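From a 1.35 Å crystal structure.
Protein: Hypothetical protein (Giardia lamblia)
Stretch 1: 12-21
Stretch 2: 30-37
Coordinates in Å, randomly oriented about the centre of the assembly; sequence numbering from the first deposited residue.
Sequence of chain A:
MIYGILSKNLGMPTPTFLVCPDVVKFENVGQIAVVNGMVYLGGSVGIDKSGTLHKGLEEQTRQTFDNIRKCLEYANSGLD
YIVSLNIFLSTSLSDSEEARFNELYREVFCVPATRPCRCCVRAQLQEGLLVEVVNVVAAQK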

ATOM      1  N   MET A  12      12.565  22.250   6.671  1.00 21.39           N
ATOM      2  CA  MET A  12      11.941  20.967   6.995  1.00 20.97           C
ATOM      3  C   MET A  12      12.980  19.848   6.990  1.00 20.41           C
ATOM      4  O   MET A  12      13.989  19.940   6.286  1.00 20.53           O
ATOM      5  CB  MET A  12      10.836  20.647   5.987  1.00 21.06           C
ATOM      6  CG  MET A  12       9.687  21.647   5.979  1.00 21.42           C
ATOM      7  SD  MET A  12       8.692  21.591   7.480  0.50 21.42           S
ATOM      8  CE  MET A  12       7.864  20.014   7.284  1.00 22.42           C
ATOM      9  N   PRO A  13      12.735  18.782   7.773  1.00 19.73           N
ATOM     10  CA  PRO A  13      13.695  17.686   7.848  1.00 19.15           C
ATOM     11  C   PRO A  13      13.686  16.818   6.596  1.00 18.50           C
ATOM     12  O   PRO A  13      12.633  16.605   5.994  1.00 18.47           O
ATOM     13  CB  PRO A  13      13.209  16.880   9.054  1.00 19.21           C
ATOM     14  CG  PRO A  13      11.749  17.124   9.096  1.00 19.46           C
ATOM     15  CD  PRO A  13      11.554  18.534   8.622  1.00 19.78           C
ATOM     16  N   THR A  14      14.859  16.325   6.212  1.00 17.69           N
ATOM     17  CA  THR A  14      14.965  15.416   5.077  1.00 17.12           C
ATOM     18  C   THR A  14      14.641  13.988   5.505  1.00 16.59           C
ATOM     19  O   THR A  14      14.900  13.607   6.648  1.00 16.30           O
ATOM     20  CB  THR A  14      16.379  15.430   4.457  1.00 17.07           C
ATOM     21  OG1 THR A  14      16.404  14.601   3.287  1.00 17.31           O
ATOM     22  CG2 THR A  14      17.427  14.931   5.453  1.00 17.28           C
ATOM     23  N   PRO A  15      14.060  13.195   4.590  1.00 16.13           N
ATOM     24  CA  PRO A  15      14.057  11.756   4.822  1.00 15.89           C
ATOM     25  C   PRO A  15      15.470  11.205   4.654  1.00 15.56           C
ATOM     26  O   PRO A  15      16.266  11.772   3.904  1.00 15.65           O
ATOM     27  CB  PRO A  15      13.128  11.218   3.731  1.00 15.90           C
ATOM     28  CG  PRO A  15      13.131  12.255   2.670  1.00 16.25           C
ATOM     29  CD  PRO A  15      13.325  13.563   3.366  1.00 16.18           C
ATOM     30  N   THR A  16      15.778  10.127   5.366  1.00 15.09           N
ATOM     31  CA  THR A  16      17.083   9.490   5.275  1.00 15.04           C
ATOM     32  C   THR A  16      16.906   8.065   4.779  1.00 14.59           C
ATOM     33  O   THR A  16      15.952   7.385   5.155  1.00 14.88           O
ATOM     34  CB  THR A  16      17.804   9.485   6.633  1.00 15.12           C
ATOM     35  OG1 THR A  16      16.983   8.846   7.614  1.00 16.40           O
ATOM     36  CG2 THR A  16      18.099  10.903   7.079  1.00 15.58           C
ATOM     37  N   PHE A  17      17.824   7.625   3.926  1.00 14.11           N
ATOM     38  CA  PHE A  17      17.763   6.294   3.333  1.00 13.95           C
ATOM     39  C   PHE A  17      18.934   5.467   3.841  1.00 13.55           C
ATOM     40  O   PHE A  17      20.081   5.919   3.821  1.00 13.52           O
ATOM     41  CB  PHE A  17      17.758   6.402   1.809  1.00 14.01           C
ATOM     42  CG  PHE A  17      16.644   7.262   1.286  1.00 14.64           C
ATOM     43  CD1 PHE A  17      15.398   6.712   1.008  1.00 15.41           C
ATOM     44  CD2 PHE A  17      16.824   8.628   1.117  1.00 15.53           C
ATOM     45  CE1 PHE A  17      14.360   7.511   0.548  1.00 15.40           C
ATOM     46  CE2 PHE A  17      15.792   9.432   0.657  1.00 15.92           C
ATOM     47  CZ  PHE A  17      14.559   8.872   0.371  1.00 15.90           C
ATOM     48  N   LEU A  18      18.627   4.267   4.327  1.00 13.15           N
ATOM     49  CA  LEU A  18      19.604   3.409   4.987  1.00 13.05           C
ATOM     50  C   LEU A  18      19.695   2.067   4.276  1.00 12.49           C
ATOM     51  O   LEU A  18      18.741   1.629   3.627  1.00 12.12           O
ATOM     52  CB  LEU A  18      19.199   3.169   6.446  1.00 13.27           C
ATOM     53  CG  LEU A  18      19.389   4.290   7.473  1.00 14.26           C
ATOM     54  CD1 LEU A  18      18.659   5.559   7.082  1.00 16.08           C
ATOM     55  CD2 LEU A  18      18.924   3.818   8.844  1.00 14.82           C
ATOM     56  N   VAL A  19      20.850   1.421   4.407  1.00 12.16           N
ATOM     57  CA  VAL A  19      21.034   0.051   3.948  1.00 12.08           C
ATOM     58  C   VAL A  19      21.682  -0.756   5.065  1.00 12.00           C
ATOM     59  O   VAL A  19      22.818  -0.484   5.459  1.00 11.97           O
ATOM     60  CB  VAL A  19      21.914  -0.028   2.683  1.00 12.00           C
ATOM     61  CG1 VAL A  19      22.064  -1.479   2.227  1.00 12.23           C
ATOM     62  CG2 VAL A  19      21.325   0.821   1.570  1.00 12.43           C
ATOM     63  N   CYS A  20      20.946  -1.730   5.590  1.00 11.94           N
ATOM     64  CA  CYS A  20      21.495  -2.666   6.555  1.00 12.00           C
ATOM     65  C   CYS A  20      22.436  -3.614   5.815  1.00 12.11           C
ATOM     66  O   CYS A  20      22.006  -4.315   4.897  1.00 12.07           O
ATOM     67  CB  CYS A  20      20.376  -3.459   7.225  1.00 11.94           C
ATOM     68  SG  CYS A  20      20.964  -4.715   8.369  1.00 12.57           S
ATOM     69  N   PRO A  21      23.724  -3.639   6.203  1.00 12.22           N
ATOM     70  CA  PRO A  21      24.681  -4.471   5.471  1.00 12.43           C
ATOM     71  C   PRO A  21      24.452  -5.987   5.575  1.00 12.38           C
ATOM     72  O   PRO A  21      25.045  -6.730   4.795  1.00 12.61           O
ATOM     73  CB  PRO A  21      26.034  -4.085   6.086  1.00 12.61           C
ATOM     74  CG  PRO A  21      25.719  -3.520   7.406  1.00 12.73           C
ATOM     75  CD  PRO A  21      24.366  -2.891   7.300  1.00 12.38           C
ATOM     76  N   GLY A  30      14.802   1.184  -2.566  1.00  9.25           N
ATOM     77  CA  GLY A  30      15.213   1.696  -1.266  1.00  9.11           C
ATOM     78  C   GLY A  30      14.869   0.653  -0.223  1.00  9.05           C
ATOM     79  O   GLY A  30      13.736   0.178  -0.161  1.00  9.19           O
ATOM     80  N   GLN A  31      15.855   0.270   0.577  1.00  9.02           N
ATOM     81  CA  GLN A  31      15.667  -0.788   1.562  1.00  9.02           C
ATOM     82  C   GLN A  31      14.951  -0.256   2.803  1.00  9.27           C
ATOM     83  O   GLN A  31      14.013  -0.875   3.309  1.00  8.98           O
ATOM     84  CB  GLN A  31      17.024  -1.376   1.947  1.00  9.09           C
ATOM     85  CG  GLN A  31      16.960  -2.720   2.646  1.00  9.24           C
ATOM     86  CD  GLN A  31      18.268  -3.060   3.317  1.00  9.33           C
ATOM     87  OE1 GLN A  31      18.664  -2.397   4.272  1.00  9.90           O
ATOM     88  NE2 GLN A  31      18.956  -4.084   2.813  1.00  9.90           N
ATOM     89  N   ILE A  32      15.412   0.900   3.279  1.00  9.52           N
ATOM     90  CA  ILE A  32      14.931   1.512   4.511  1.00  9.95           C
ATOM     91  C   ILE A  32      14.873   3.021   4.312  1.00 10.23           C
ATOM     92  O   ILE A  32      15.822   3.608   3.794  1.00 10.26           O
ATOM     93  CB  ILE A  32      15.894   1.243   5.694  1.00 10.04           C
ATOM     94  CG1 ILE A  32      16.212  -0.248   5.834  1.00 10.00           C
ATOM     95  CG2 ILE A  32      15.315   1.791   6.996  1.00 10.69           C
ATOM     96  CD1 ILE A  32      17.261  -0.542   6.884  1.00 10.40           C
ATOM     97  N   ALA A  33      13.770   3.644   4.716  1.00 10.60           N
ATOM     98  CA  ALA A  33      13.676   5.102   4.759  1.00 11.10           C
ATOM     99  C   ALA A  33      13.178   5.531   6.134  1.00 11.68           C
ATOM    100  O   ALA A  33      12.269   4.911   6.686  1.00 11.77           O
ATOM    101  CB  ALA A  33      12.753   5.613   3.677  1.00 11.16           C
ATOM    102  N   VAL A  34      13.784   6.579   6.688  1.00 12.32           N
ATOM    103  CA  VAL A  34      13.364   7.132   7.972  1.00 12.83           C
ATOM    104  C   VAL A  34      12.955   8.590   7.790  1.00 13.28           C
ATOM    105  O   VAL A  34      13.679   9.370   7.173  1.00 13.06           O
ATOM    106  CB  VAL A  34      14.486   7.046   9.027  1.00 12.85           C
ATOM    107  CG1 VAL A  34      14.022   7.638  10.355  1.00 13.53           C
ATOM    108  CG2 VAL A  34      14.943   5.604   9.208  1.00 13.19           C
ATOM    109  N   VAL A  35      11.787   8.944   8.321  1.00 13.82           N
ATOM    110  CA  VAL A  35      11.272  10.310   8.241  1.00 14.50           C
ATOM    111  C   VAL A  35      10.412  10.614   9.468  1.00 14.49           C
ATOM    112  O   VAL A  35       9.454   9.896   9.752  1.00 14.66           O
ATOM    113  CB  VAL A  35      10.444  10.531   6.945  1.00 14.78           C
ATOM    114  CG1 VAL A  35       9.345   9.481   6.810  1.00 15.30           C
ATOM    115  CG2 VAL A  35       9.858  11.937   6.909  1.00 15.80           C
ATOM    116  N   ASN A  36      10.778  11.666  10.199  1.00 14.56           N
ATOM    117  CA  ASN A  36       9.998  12.140  11.348  1.00 14.47           C
ATOM    118  C   ASN A  36       9.656  11.040  12.361  1.00 14.23           C
ATOM    119  O   ASN A  36       8.514  10.930  12.806  1.00 14.51           O
ATOM    120  CB  ASN A  36       8.709  12.823  10.867  0.50 14.46           C
ATOM    121  CG  ASN A  36       8.967  13.906   9.835  0.50 14.74           C
ATOM    122  OD1 ASN A  36      10.004  14.569   9.856  0.50 15.15           O
ATOM    123  ND2 ASN A  36       8.017  14.092   8.924  0.50 14.88           N
ATOM    124  N   GLY A  37      10.646  10.225  12.712  1.00 13.98           N
ATOM    125  CA  GLY A  37      10.453   9.162  13.698  1.00 13.70           C
ATOM    126  C   GLY A  37       9.684   7.944  13.205  1.00 13.43           C
ATOM    127  O   GLY A  37       9.276   7.106  14.008  1.00 13.63           O
TER
HETATM  128  O   HOH W   1      15.329  11.196   8.548  1.00 28.09           O
HETATM  129  O   HOH W   2      13.344  12.915   9.524  1.00 38.11           O
HETATM  130  O   HOH W   3      18.085   2.013   0.904  1.00 11.64           O

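Two antiparallel strands, 16-18 and 32-35, lie edge to edge, their axes 4.6 Å apart at closest approach, and the stretches bury 560 Å² between them, Leu 18, Ile 32 and Val 34 giving up most. Thr 16 and Val 34 form a hydrogen-bonded pair, Thr 16 N to Val 34 O at 2.9 Å and Val 34 N to Thr 16 O at 2.8 Å. Leu 18 N donates to Ile 32 O at 2.9 Å, but the return bond, Ile 32 N to Leu 18 O, is weak at 3.4 Å. Here the strands part and a water bridges Leu 18 O and Gln 31 N at 2.8 Å each.

On the face carrying Thr 16, Leu 18, Ile 32 and Val 34, branched side chains interlock. Leu 18 CB packs beside Ile 32 CB at 3.9 Å, while its fork faces Val 34 CG2 diagonally, CD1 at 4.3 Å and CD2 at 4.4 Å. Ile 32, extended through CD1, reaches the other way to Cys 20 CB at 4.3 Å, a slim neighbour. On the other face the small Ala 33 leaves room for the Phe 17 ring, its CD1 3.9 Å from Ala 33 CB; Phe 17 CA to Ala 33 CA is 4.5 Å.

Beyond the paired backbone, Gln 31 stretches its side chain across the widening gap, and its OE1 accepts from Cys 20 N at 2.7 Å, a contact suited to a long amide. At the opposite end the ring of Pro 15 sets its CB 4.2 Å from Val 35 CB, and Pro 13 CG touches Asn 36 OD1 at 3.2 Å. Two waters lie there: one links Thr 14 O, Thr 16 OG1 and Val 34 O, the other joins Asn 36 N to Thr 14 O, the latter weakly.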